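Side-chain contacts in DPSA (Streptomyces coelicolor, PDB 4CY9), which probably oxidises and binds iron inside a twelve-subunit ferritin-like shell, and is likely to bind DNA: residues 96-101 / 106-111; 58-63 / 114-119; 65-70 / 146-151; 14-19 / 131-136. One frame throughout, in Å; residues are numbered along the deposited sequence.

Overall arrangement
Residues 14-19, at the start of the first long helix, are met only by residues 131-136, so contact 4 closes the widest loop, at one end of the bundle. Helix 50-77 then supplies residues 58-63 and 65-70 in quick succession. The short loop of contact 1, 96-101 with 106-111, is nested inside all three others and fastens the long connection to helix 105-133. Contact 2 closes next, at residues 114-119, itself nested within contact 4. Contact 3, reaching residues 146-151 of helix 135-158, crosses both contacts 2 and 4. Contacts 2 and 3 touch in the bundle core, whereas contacts 1 and 4 lie on opposite sides of the chain's centre, about 35 Å apart between centres.

Contact 1: 96-101 / 106-111; sequences DDYSIG and IAHLGA
In the long connection of the Dps fold, where the chain runs from helix 86-92 to strand 103-104, Tyr98 and Gly101 both meet the edge of the His108 ring near the start of helix 105-133. Tyr98 OH lies 2.7 Å from His108 ND1 in a hydrogen bond that either group could donate. With its CG anti to the backbone N (chi1 -174°), Tyr98 extends its ring toward the helix; the two rings meet rim to rim, their planes only 13° apart. At the other nitrogen, His108 NE2 donates a weak, strongly bent bond of 2.8 Å to Gly101 O, and a second weak one to Asn44 O. The connection is the long crossover between the second and third bundle helices of the ferritin-like fold, here pinned to helix 105-133, and Val41 of helix 14-44 packs against both Tyr98 and His108. A leucine in place of His108 would probably leave Tyr98 OH and Gly101 O without their ring nitrogens, and the loop less firmly tied to the helix. One turn further on, Ala111 CB fills the angle between loop and helix, 3.6 Å from Tyr98 CE1; in one of two modelled conformers, Ile100 CG1 also packs on this methyl.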
loop_
_atom_site.group_PDB
_atom_site.type_symbol
_atom_site.label_atom_id
_atom_site.label_comp_id
_atom_site.label_asym_id
_atom_site.label_seq_id
_atom_site.Cartn_x
_atom_site.Cartn_y
_atom_site.Cartn_z
ATOM N N ASP A 96 -6.097 -29.624 -30.469
ATOM C CA ASP A 96 -4.779 -30.231 -30.315
ATOM C C ASP A 96 -3.859 -29.345 -29.499
ATOM O O ASP A 96 -4.225 -28.137 -29.273
ATOM C CB ASP A 96 -4.152 -30.244 -31.733
ATOM C CG ASP A 96 -4.920 -31.183 -32.678
ATOM O OD1 ASP A 96 -5.281 -32.282 -32.202
ATOM O OD2 ASP A 96 -5.149 -30.740 -33.790
ATOM N N ASP A 97 -2.742 -29.889 -29.089
ATOM C CA ASP A 97 -1.748 -29.107 -28.395
ATOM C C ASP A 97 -1.374 -27.889 -29.279
ATOM O O ASP A 97 -1.158 -27.998 -30.521
ATOM C CB ASP A 97 -0.426 -29.866 -28.157
ATOM C CG ASP A 97 -0.076 -29.972 -26.760
ATOM O OD1 ASP A 97 -0.995 -29.922 -25.851
ATOM O OD2 ASP A 97 1.037 -30.418 -26.448
ATOM N N TYR A 98 -1.043 -26.785 -28.595
ATOM C CA TYR A 98 -0.348 -25.668 -29.316
ATOM C C TYR A 98 0.964 -26.209 -29.863
ATOM O O TYR A 98 1.680 -26.922 -29.174
ATOM C CB TYR A 98 -0.027 -24.597 -28.250
ATOM C CG TYR A 98 0.534 -23.338 -28.831
ATOM C CD1 TYR A 98 -0.308 -22.418 -29.490
ATOM C CD2 TYR A 98 1.922 -23.084 -28.667
ATOM C CE1 TYR A 98 0.229 -21.225 -29.973
ATOM C CE2 TYR A 98 2.491 -21.880 -29.118
ATOM C CZ TYR A 98 1.640 -20.976 -29.815
ATOM O OH TYR A 98 2.220 -19.791 -30.236
ATOM N N SER A 99 1.252 -25.825 -31.131
ATOM C CA SER A 99 2.281 -26.595 -31.902
ATOM C C SER A 99 3.572 -25.806 -32.104
ATOM O O SER A 99 4.481 -26.338 -32.769
ATOM C CB SER A 99 1.721 -26.937 -33.354
ATOM O OG SER A 99 1.396 -25.722 -34.030
ATOM N N ILE A 100 3.723 -24.588 -31.581
ATOM C CA ILE A 100 4.909 -23.740 -31.801
ATOM C C ILE A 100 5.876 -23.908 -30.614
ATOM O O ILE A 100 5.417 -23.745 -29.429
ATOM C CB ILE A 100 4.525 -22.227 -31.856
ATOM C CG1 ILE A 100 3.409 -22.031 -32.919
ATOM C CG2 ILE A 100 5.757 -21.390 -32.257
ATOM C CD1 ILE A 100 3.767 -22.602 -34.334
ATOM N N GLY A 101 7.166 -24.221 -30.882
ATOM C CA GLY A 101 8.132 -24.243 -29.724
ATOM C C GLY A 101 8.792 -22.849 -29.655
ATOM O O GLY A 101 8.132 -21.785 -29.444
ATOM N N ILE A 106 6.337 -12.503 -33.211
ATOM C CA ILE A 106 5.325 -12.396 -34.153
ATOM C C ILE A 106 4.725 -13.630 -34.811
ATOM O O ILE A 106 3.490 -13.650 -34.944
ATOM C CB ILE A 106 5.482 -11.124 -35.120
ATOM N N ALA A 107 5.465 -14.750 -34.986
ATOM C CA ALA A 107 5.018 -15.975 -35.288
ATOM C C ALA A 107 4.093 -16.600 -34.146
ATOM O O ALA A 107 3.063 -17.329 -34.392
ATOM C CB ALA A 107 6.142 -16.958 -35.550
ATOM N N HIS A 108 4.553 -16.466 -32.914
ATOM C CA HIS A 108 3.696 -16.966 -31.799
ATOM C C HIS A 108 2.387 -16.174 -31.752
ATOM O O HIS A 108 1.319 -16.776 -31.458
ATOM C CB HIS A 108 4.393 -16.753 -30.479
ATOM C CG HIS A 108 5.292 -17.882 -30.123
ATOM N ND1 HIS A 108 4.779 -19.119 -29.816
ATOM C CD2 HIS A 108 6.716 -17.947 -29.879
ATOM C CE1 HIS A 108 5.782 -20.001 -29.496
ATOM N NE2 HIS A 108 6.980 -19.289 -29.530
ATOM N N LEU A 109 2.419 -14.878 -32.000
ATOM C CA LEU A 109 1.139 -14.112 -31.908
ATOM C C LEU A 109 0.195 -14.613 -33.027
ATOM O O LEU A 109 -1.008 -14.701 -32.782
ATOM C CB LEU A 109 1.392 -12.583 -32.111
ATOM C CG LEU A 109 2.100 -11.989 -30.839
ATOM C CD1 LEU A 109 2.223 -10.467 -30.999
ATOM C CD2 LEU A 109 1.342 -12.301 -29.527
ATOM N N GLY A 110 0.682 -14.888 -34.262
ATOM C CA GLY A 110 -0.141 -15.522 -35.295
ATOM C C GLY A 110 -0.845 -16.792 -34.813
ATOM O O GLY A 110 -2.050 -17.013 -35.074
ATOM N N ALA A 111 -0.064 -17.717 -34.168
ATOM C CA ALA A 111 -0.626 -19.001 -33.725
ATOM C C ALA A 111 -1.552 -18.758 -32.518
ATOM O O ALA A 111 -2.590 -19.419 -32.415
ATOM C CB ALA A 111 0.500 -19.936 -33.293
#

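Contact 2: 58-63 / 114-119; sequences DPQVDQ and VVYTGV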
loop_
_atom_site.group_PDB
_atom_site.type_symbol
_atom_site.label_atom_id
_atom_site.label_comp_id
_atom_site.label_asym_id
_atom_site.label_seq_id
_atom_site.Cartn_x
_atom_site.Cartn_y
_atom_site.Cartn_z
ATOM N N ASP A 58 1.855 -11.712 -19.564
ATOM C CA ASP A 58 1.745 -12.098 -18.116
ATOM C C ASP A 58 0.386 -11.649 -17.444
ATOM O O ASP A 58 -0.157 -12.494 -16.689
ATOM C CB ASP A 58 3.118 -11.783 -17.381
ATOM C CG ASP A 58 3.897 -13.149 -16.950
ATOM O OD1 ASP A 58 3.471 -14.534 -17.140
ATOM O OD2 ASP A 58 4.920 -12.849 -16.321
ATOM N N PRO A 59 -0.148 -10.469 -17.679
ATOM C CA PRO A 59 -1.401 -10.232 -17.019
ATOM C C PRO A 59 -2.566 -11.088 -17.604
ATOM O O PRO A 59 -3.539 -11.325 -16.884
ATOM C CB PRO A 59 -1.721 -8.789 -17.278
ATOM C CG PRO A 59 -0.864 -8.349 -18.453
ATOM C CD PRO A 59 0.400 -9.154 -18.245
ATOM N N GLN A 60 -2.473 -11.500 -18.871
ATOM C CA GLN A 60 -3.504 -12.360 -19.417
ATOM C C GLN A 60 -3.406 -13.780 -18.793
ATOM O O GLN A 60 -4.443 -14.390 -18.537
ATOM C CB GLN A 60 -3.306 -12.429 -20.924
ATOM C CG GLN A 60 -4.299 -13.383 -21.548
ATOM C CD GLN A 60 -5.803 -12.901 -21.520
ATOM O OE1 GLN A 60 -6.223 -11.857 -20.828
ATOM N NE2 GLN A 60 -6.613 -13.602 -22.226
ATOM N N VAL A 61 -2.187 -14.248 -18.477
ATOM C CA VAL A 61 -2.029 -15.544 -17.770
ATOM C C VAL A 61 -2.810 -15.464 -16.468
ATOM O O VAL A 61 -3.593 -16.341 -16.079
ATOM C CB VAL A 61 -0.536 -15.842 -17.436
ATOM C CG1 VAL A 61 -0.444 -17.066 -16.485
ATOM C CG2 VAL A 61 0.169 -16.206 -18.764
ATOM N N ASP A 62 -2.598 -14.344 -15.756
ATOM C CA ASP A 62 -3.249 -14.207 -14.452
ATOM C C ASP A 62 -4.771 -14.117 -14.588
ATOM O O ASP A 62 -5.483 -14.741 -13.805
ATOM C CB ASP A 62 -2.816 -12.870 -13.731
ATOM C CG ASP A 62 -1.292 -12.857 -13.372
ATOM O OD1 ASP A 62 -0.682 -13.929 -13.294
ATOM O OD2 ASP A 62 -0.783 -11.689 -13.223
ATOM N N GLN A 63 -5.231 -13.380 -15.594
ATOM C CA GLN A 63 -6.676 -13.200 -15.820
ATOM C C GLN A 63 -7.325 -14.549 -16.207
ATOM O O GLN A 63 -8.474 -14.904 -15.737
ATOM C CB GLN A 63 -6.941 -12.151 -16.949
ATOM C CG GLN A 63 -8.450 -11.961 -17.047
ATOM C CD GLN A 63 -9.132 -10.531 -17.198
ATOM O OE1 GLN A 63 -8.549 -9.455 -17.467
ATOM N NE2 GLN A 63 -10.432 -10.578 -17.035
ATOM N N VAL A 114 -5.083 -17.887 -33.560
ATOM C CA VAL A 114 -5.935 -19.046 -33.903
ATOM C C VAL A 114 -6.406 -19.759 -32.640
ATOM O O VAL A 114 -7.593 -20.193 -32.577
ATOM C CB VAL A 114 -5.076 -20.004 -34.781
ATOM C CG1 VAL A 114 -5.818 -21.341 -35.019
ATOM C CG2 VAL A 114 -4.720 -19.278 -36.111
ATOM N N VAL A 115 -5.543 -19.861 -31.605
ATOM C CA VAL A 115 -5.957 -20.488 -30.346
ATOM C C VAL A 115 -7.191 -19.659 -29.816
ATOM O O VAL A 115 -8.184 -20.271 -29.376
ATOM C CB VAL A 115 -4.820 -20.428 -29.298
ATOM C CG1 VAL A 115 -5.354 -20.883 -27.938
ATOM C CG2 VAL A 115 -3.736 -21.467 -29.767
ATOM N N TYR A 116 -7.027 -18.315 -29.764
ATOM C CA TYR A 116 -8.080 -17.520 -29.143
ATOM C C TYR A 116 -9.380 -17.602 -29.982
ATOM O O TYR A 116 -10.458 -17.557 -29.433
ATOM C CB TYR A 116 -7.691 -16.026 -29.075
ATOM C CG TYR A 116 -7.087 -15.760 -27.721
ATOM C CD1 TYR A 116 -5.720 -16.030 -27.535
ATOM C CD2 TYR A 116 -7.829 -15.285 -26.639
ATOM C CE1 TYR A 116 -5.151 -15.813 -26.224
ATOM C CE2 TYR A 116 -7.287 -15.050 -25.357
ATOM C CZ TYR A 116 -5.954 -15.316 -25.184
ATOM O OH TYR A 116 -5.381 -15.185 -23.928
ATOM N N THR A 117 -9.280 -17.736 -31.310
ATOM C CA THR A 117 -10.578 -17.893 -32.060
ATOM C C THR A 117 -11.323 -19.146 -31.628
ATOM O O THR A 117 -12.514 -19.069 -31.450
ATOM C CB THR A 117 -10.272 -17.894 -33.563
ATOM O OG1 THR A 117 -11.441 -18.372 -34.349
ATOM C CG2 THR A 117 -9.782 -16.730 -33.963
ATOM N N GLY A 118 -10.590 -20.265 -31.356
ATOM C CA GLY A 118 -11.240 -21.465 -30.865
ATOM C C GLY A 118 -11.849 -21.257 -29.486
ATOM O O GLY A 118 -12.960 -21.743 -29.199
ATOM N N VAL A 119 -11.097 -20.571 -28.619
ATOM C CA VAL A 119 -11.572 -20.402 -27.255
ATOM C C VAL A 119 -12.818 -19.481 -27.267
ATOM O O VAL A 119 -13.841 -19.739 -26.577
ATOM C CB VAL A 119 -10.443 -19.735 -26.374
ATOM C CG1 VAL A 119 -11.078 -19.483 -24.982
ATOM C CG2 VAL A 119 -9.318 -20.806 -26.094
#
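Gln60 and Tyr116 approach each other from opposite directions across the middle of the bundle, the amide of one meeting the phenol oxygen of the other. Gln60 NE2 donates to Tyr116 OH over 2.6 Å, a short bond with an N-H...O angle of 156°. The acceptor lies close to the amide plane, so the NE2 hydrogen is aimed well. From the tyrosine's standpoint the nitrogen comes in at the ring edge, near the ring plane, and NE2 is 3.5 Å from Tyr116 CZ. The two flat groups are not coplanar: amide and ring planes stand 37° apart. Gln60 leaves its helix with CG anti to the backbone N, then bends at chi2 (69°). The bend brings more than the amide to the hydroxyl, for Gln60 CG is 3.2 Å from Tyr116 OH.

Helices 50-77 and 105-133 run in the same direction and face each other diagonally in the ferritin-type four-helix bundle; even the nearest CA atoms, those of Gln60 and Tyr116, are 11.9 Å apart. Two long side chains are therefore needed to span the core, and they bury just 83 Å² between them. Phe151 of helix 135-158 meets the Tyr116 ring and packs on Gln60, while Leu38 of helix 14-44 touches both residues. Within this largely apolar setting, a neutral amide and a neutral phenol probably satisfy part of each other's polarity and bridge the core without burying a charge there.

Contact 3: 65-70 / 146-151; sequences RDMADD and RDLEQF
Next to Asp147 and Leu148, whose side chains receive Met67, Arg146 NH1 is gripped by two oxygens: it forms a salt bridge to Asp139 OD2 and a hydrogen bond to the carbonyl oxygen of Ala136, both of a neighbouring subunit. Helix 135-158 thus faces another chain of the shell on one side, while its inner side packs against the antiparallel helix 50-77 of its own four-helix bundle. The packing is apolar and carried by Met67. Its chain is extended beyond CG (chi2 -179°), which drives the thioether straight across the gap between helices whose nearest CA atoms, those of Met67 and Asp147, are 9.7 Å apart. Leu148 slides past it in the opposite direction, so that Met67 SD lies 3.8 Å from Leu148 CD2 and equally near Leu148 CG. Val119 and Met123 of helix 105-133 also touch the isobutyl group, so the leucine packs against two helices. Asp147 has its CG beside the backbone N, chi1 -77°, and only its methylene lies against the methionine. The methyl end of Met67 therefore settles between two residues, with CE 3.9 Å from Leu148 CG and 3.7 Å from Asp147 CB.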
loop_
_atom_site.group_PDB
_atom_site.type_symbol
_atom_site.label_atom_id
_atom_site.label_comp_id
_atom_site.label_asym_id
_atom_site.label_seq_id
_atom_site.Cartn_x
_atom_site.Cartn_y
_atom_site.Cartn_z
ATOM N N ARG A 65 -6.155 -17.608 -15.521
ATOM C CA ARG A 65 -6.210 -18.509 -14.331
ATOM C C ARG A 65 -7.407 -18.111 -13.419
ATOM O O ARG A 65 -8.055 -19.037 -12.852
ATOM C CB ARG A 65 -4.877 -18.391 -13.478
ATOM C CG ARG A 65 -3.742 -19.120 -14.264
ATOM C CD ARG A 65 -2.367 -18.645 -13.624
ATOM N NE ARG A 65 -1.281 -19.491 -14.213
ATOM C CZ ARG A 65 0.033 -19.289 -13.890
ATOM N NH1 ARG A 65 0.370 -18.207 -13.115
ATOM N NH2 ARG A 65 0.893 -20.142 -14.368
ATOM N N ASP A 66 -7.691 -16.825 -13.269
ATOM C CA ASP A 66 -8.828 -16.382 -12.472
ATOM C C ASP A 66 -10.155 -16.895 -13.124
ATOM O O ASP A 66 -11.089 -17.331 -12.423
ATOM C CB ASP A 66 -8.901 -14.841 -12.357
ATOM C CG ASP A 66 -7.865 -14.233 -11.361
ATOM O OD1 ASP A 66 -7.318 -14.980 -10.592
ATOM O OD2 ASP A 66 -7.706 -12.971 -11.413
ATOM N N MET A 67 -10.258 -16.757 -14.456
ATOM C CA MET A 67 -11.472 -17.270 -15.188
ATOM C C MET A 67 -11.629 -18.789 -14.911
ATOM O O MET A 67 -12.769 -19.203 -14.598
ATOM C CB MET A 67 -11.274 -17.108 -16.746
ATOM C CG MET A 67 -11.332 -15.570 -17.086
ATOM S SD MET A 67 -11.129 -15.638 -18.919
ATOM C CE MET A 67 -10.699 -13.901 -19.101
ATOM N N ALA A 68 -10.548 -19.549 -14.952
ATOM C CA ALA A 68 -10.661 -21.020 -14.757
ATOM C C ALA A 68 -11.171 -21.277 -13.331
ATOM O O ALA A 68 -12.026 -22.144 -13.109
ATOM C CB ALA A 68 -9.248 -21.685 -14.956
ATOM N N ASP A 69 -10.618 -20.559 -12.316
ATOM C CA ASP A 69 -11.064 -20.684 -10.904
ATOM C C ASP A 69 -12.540 -20.436 -10.826
ATOM O O ASP A 69 -13.274 -21.194 -10.116
ATOM C CB ASP A 69 -10.411 -19.576 -9.987
ATOM C CG ASP A 69 -8.987 -19.908 -9.631
ATOM O OD1 ASP A 69 -8.754 -21.127 -9.650
ATOM O OD2 ASP A 69 -8.114 -19.014 -9.297
ATOM N N ASP A 70 -13.007 -19.375 -11.505
ATOM C CA ASP A 70 -14.417 -19.023 -11.274
ATOM C C ASP A 70 -15.351 -20.046 -12.018
ATOM O O ASP A 70 -16.436 -20.391 -11.503
ATOM C CB ASP A 70 -14.741 -17.627 -11.878
ATOM C CG ASP A 70 -14.144 -16.490 -11.024
ATOM O OD1 ASP A 70 -13.884 -16.735 -9.799
ATOM O OD2 ASP A 70 -13.937 -15.400 -11.522
ATOM N N ARG A 146 -15.861 -11.512 -23.173
ATOM C CA ARG A 146 -15.405 -10.162 -23.669
ATOM C C ARG A 146 -13.942 -9.939 -23.322
ATOM O O ARG A 146 -13.156 -9.483 -24.169
ATOM C CB ARG A 146 -16.250 -9.046 -23.020
ATOM C CG ARG A 146 -15.814 -7.657 -23.650
ATOM C CD ARG A 146 -16.845 -6.502 -23.269
ATOM N NE ARG A 146 -16.748 -6.241 -21.802
ATOM C CZ ARG A 146 -17.663 -6.640 -20.910
ATOM N NH1 ARG A 146 -18.779 -7.331 -21.253
ATOM N NH2 ARG A 146 -17.461 -6.392 -19.569
ATOM N N ASP A 147 -13.545 -10.322 -22.109
ATOM C CA ASP A 147 -12.120 -10.163 -21.754
ATOM C C ASP A 147 -11.206 -10.990 -22.683
ATOM O O ASP A 147 -10.128 -10.489 -23.088
ATOM C CB ASP A 147 -11.884 -10.610 -20.279
ATOM C CG ASP A 147 -12.385 -9.524 -19.264
ATOM O OD1 ASP A 147 -12.678 -8.381 -19.638
ATOM O OD2 ASP A 147 -12.446 -9.873 -18.083
ATOM N N LEU A 148 -11.628 -12.209 -23.021
ATOM C CA LEU A 148 -10.789 -13.043 -23.916
ATOM C C LEU A 148 -10.749 -12.383 -25.290
ATOM O O LEU A 148 -9.640 -12.350 -25.920
ATOM C CB LEU A 148 -11.414 -14.460 -24.096
ATOM C CG LEU A 148 -11.315 -15.239 -22.718
ATOM C CD1 LEU A 148 -12.277 -16.486 -22.712
ATOM C CD2 LEU A 148 -9.851 -15.759 -22.486
ATOM N N GLU A 149 -11.897 -11.873 -25.797
ATOM C CA GLU A 149 -11.855 -11.207 -27.112
ATOM C C GLU A 149 -10.976 -9.962 -27.068
ATOM O O GLU A 149 -10.325 -9.632 -28.088
ATOM C CB GLU A 149 -13.282 -10.757 -27.486
ATOM C CG GLU A 149 -14.121 -11.964 -27.848
ATOM C CD GLU A 149 -15.589 -11.560 -28.085
ATOM O OE1 GLU A 149 -16.058 -10.484 -27.604
ATOM O OE2 GLU A 149 -16.338 -12.445 -28.648
ATOM N N GLN A 150 -10.924 -9.238 -25.929
ATOM C CA GLN A 150 -10.101 -8.039 -25.911
ATOM C C GLN A 150 -8.611 -8.422 -25.896
ATOM O O GLN A 150 -7.760 -7.720 -26.478
ATOM C CB GLN A 150 -10.395 -7.107 -24.680
ATOM C CG GLN A 150 -11.894 -6.519 -24.829
ATOM C CD GLN A 150 -12.040 -5.646 -26.094
ATOM O OE1 GLN A 150 -11.110 -4.734 -26.438
ATOM N NE2 GLN A 150 -13.012 -5.939 -26.829
ATOM N N PHE A 151 -8.310 -9.540 -25.223
ATOM C CA PHE A 151 -6.855 -9.895 -25.276
ATOM C C PHE A 151 -6.535 -10.441 -26.688
ATOM O O PHE A 151 -5.420 -10.146 -27.226
ATOM C CB PHE A 151 -6.502 -11.049 -24.315
ATOM C CG PHE A 151 -4.979 -11.294 -24.348
ATOM C CD1 PHE A 151 -4.069 -10.395 -23.793
ATOM C CD2 PHE A 151 -4.500 -12.376 -25.041
ATOM C CE1 PHE A 151 -2.796 -10.580 -23.863
ATOM C CE2 PHE A 151 -3.108 -12.675 -24.962
ATOM C CZ PHE A 151 -2.259 -11.708 -24.388
#

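Contact 4: 14-19 / 131-136; sequences REAAGR and GKIDPA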
loop_
_atom_site.group_PDB
_atom_site.type_symbol
_atom_site.label_atom_id
_atom_site.label_comp_id
_atom_site.label_asym_id
_atom_site.label_seq_id
_atom_site.Cartn_x
_atom_site.Cartn_y
_atom_site.Cartn_z
ATOM N N ARG A 14 -32.065 -30.479 -11.458
ATOM C CA ARG A 14 -30.776 -31.247 -11.499
ATOM C C ARG A 14 -30.379 -31.710 -12.876
ATOM O O ARG A 14 -29.216 -31.644 -13.280
ATOM C CB ARG A 14 -30.810 -32.401 -10.476
ATOM C CG ARG A 14 -30.798 -31.740 -9.080
ATOM C CD ARG A 14 -30.785 -32.738 -7.898
ATOM N NE ARG A 14 -31.858 -33.694 -8.078
ATOM C CZ ARG A 14 -31.742 -34.983 -8.493
ATOM N NH1 ARG A 14 -30.591 -35.577 -8.784
ATOM N NH2 ARG A 14 -32.856 -35.743 -8.628
ATOM N N GLU A 15 -31.350 -32.225 -13.659
ATOM C CA GLU A 15 -30.945 -32.702 -15.004
ATOM C C GLU A 15 -30.394 -31.538 -15.890
ATOM O O GLU A 15 -29.324 -31.745 -16.562
ATOM C CB GLU A 15 -32.239 -33.325 -15.774
ATOM C CG GLU A 15 -31.861 -33.937 -17.127
ATOM C CD GLU A 15 -31.715 -32.997 -18.394
ATOM O OE1 GLU A 15 -32.338 -31.825 -18.323
ATOM O OE2 GLU A 15 -30.977 -33.510 -19.450
ATOM N N ALA A 16 -31.001 -30.369 -15.795
ATOM C CA ALA A 16 -30.546 -29.173 -16.589
ATOM C C ALA A 16 -29.137 -28.790 -16.008
ATOM O O ALA A 16 -28.163 -28.481 -16.789
ATOM C CB ALA A 16 -31.472 -27.970 -16.472
ATOM N N ALA A 17 -29.020 -28.802 -14.657
ATOM C CA ALA A 17 -27.637 -28.480 -14.093
ATOM C C ALA A 17 -26.610 -29.492 -14.620
ATOM O O ALA A 17 -25.449 -29.072 -14.890
ATOM C CB ALA A 17 -27.690 -28.573 -12.542
ATOM N N GLY A 18 -26.907 -30.803 -14.774
ATOM C CA GLY A 18 -25.911 -31.739 -15.287
ATOM C C GLY A 18 -25.460 -31.310 -16.686
ATOM O O GLY A 18 -24.285 -31.477 -17.033
ATOM N N ARG A 19 -26.413 -30.885 -17.549
ATOM C CA ARG A 19 -25.916 -30.530 -18.873
ATOM C C ARG A 19 -25.091 -29.196 -18.777
ATOM O O ARG A 19 -24.099 -29.136 -19.483
ATOM C CB ARG A 19 -27.042 -30.337 -19.889
ATOM C CG ARG A 19 -27.709 -31.678 -20.201
ATOM C CD ARG A 19 -28.955 -31.385 -21.097
ATOM N NE ARG A 19 -30.148 -30.841 -20.441
ATOM C CZ ARG A 19 -30.678 -29.584 -20.557
ATOM N NH1 ARG A 19 -30.100 -28.564 -21.282
ATOM N NH2 ARG A 19 -31.825 -29.330 -19.879
ATOM N N GLY A 131 -27.442 -19.581 -21.243
ATOM C CA GLY A 131 -28.529 -18.621 -21.171
ATOM C C GLY A 131 -29.866 -19.383 -21.129
ATOM O O GLY A 131 -30.808 -18.844 -20.492
ATOM N N LYS A 132 -29.905 -20.597 -21.656
ATOM C CA LYS A 132 -31.223 -21.376 -21.603
ATOM C C LYS A 132 -31.423 -22.045 -20.247
ATOM O O LYS A 132 -32.504 -22.527 -19.936
ATOM C CB LYS A 132 -31.154 -22.482 -22.636
ATOM C CG LYS A 132 -31.233 -21.782 -24.002
ATOM C CD LYS A 132 -30.866 -22.877 -24.942
ATOM C CE LYS A 132 -31.025 -22.054 -26.235
ATOM N NZ LYS A 132 -31.022 -23.100 -27.268
ATOM N N ILE A 133 -30.354 -22.171 -19.439
ATOM C CA ILE A 133 -30.434 -22.925 -18.186
ATOM C C ILE A 133 -30.373 -22.009 -16.956
ATOM O O ILE A 133 -31.155 -22.187 -15.982
ATOM C CB ILE A 133 -29.256 -23.963 -18.116
ATOM C CG1 ILE A 133 -29.459 -25.058 -19.231
ATOM C CG2 ILE A 133 -29.208 -24.715 -16.745
ATOM C CD1 ILE A 133 -28.254 -25.951 -19.501
ATOM N N ASP A 134 -29.461 -21.035 -16.941
ATOM C CA ASP A 134 -29.256 -20.246 -15.711
ATOM C C ASP A 134 -28.590 -18.903 -16.086
ATOM O O ASP A 134 -27.382 -18.901 -16.437
ATOM C CB ASP A 134 -28.223 -21.054 -14.892
ATOM C CG ASP A 134 -27.730 -20.229 -13.709
ATOM O OD1 ASP A 134 -28.482 -19.382 -13.200
ATOM O OD2 ASP A 134 -26.622 -20.499 -13.269
ATOM N N PRO A 135 -29.262 -17.797 -15.896
ATOM C CA PRO A 135 -28.731 -16.474 -16.242
ATOM C C PRO A 135 -27.491 -16.148 -15.365
ATOM O O PRO A 135 -26.664 -15.342 -15.782
ATOM C CB PRO A 135 -29.853 -15.472 -15.862
ATOM C CG PRO A 135 -30.700 -16.232 -14.858
ATOM C CD PRO A 135 -30.662 -17.696 -15.365
ATOM N N ALA A 136 -27.345 -16.691 -14.156
ATOM C CA ALA A 136 -26.166 -16.313 -13.386
ATOM C C ALA A 136 -24.897 -16.882 -14.001
ATOM O O ALA A 136 -23.858 -16.213 -14.056
ATOM C CB ALA A 136 -26.318 -16.856 -11.920
#
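The tight turn joining helix 105-133 to helix 135-158 rests its Ile133 side chain on the first turns of helix 14-44, at Ala16 and Arg19. The isoleucine spreads its two branches over that helix: Ile133 CG2 sits 4.0 Å from Ala16 CB, while Ile133 CD1 comes within 3.7 Å of Ala16 O. Its CG1 is beside the backbone N (chi1 -67°) and carries CD1 toward Arg19. There, in one of two modelled conformers, Arg19 NH1 is 3.7 Å from Ile133 CD1, the methyl approaching the guanidinium obliquely. Glu15, one turn earlier, holds that group at its edge in a salt bridge. Arg19 NH2 donates to Glu15 OE1 on the syn side over 3.0 Å. Weaker bonds from NE join it. With an alanine in place of Ile133, the contacts of CG2 and CD1 would go, and a gap would probably open between the turn and helix 14-44. Asp134, which follows, accepts a weak bond from Ala136 N, 3.1 Å from Asp134 OD1, and Arg124 of a neighbouring subunit forms a salt bridge with the same oxygen. An apolar residue packed on the start of helix 14-44, followed by an aspartate at the N-cap of helix 135-158, makes up this end of the ferritin-like four-helix bundle.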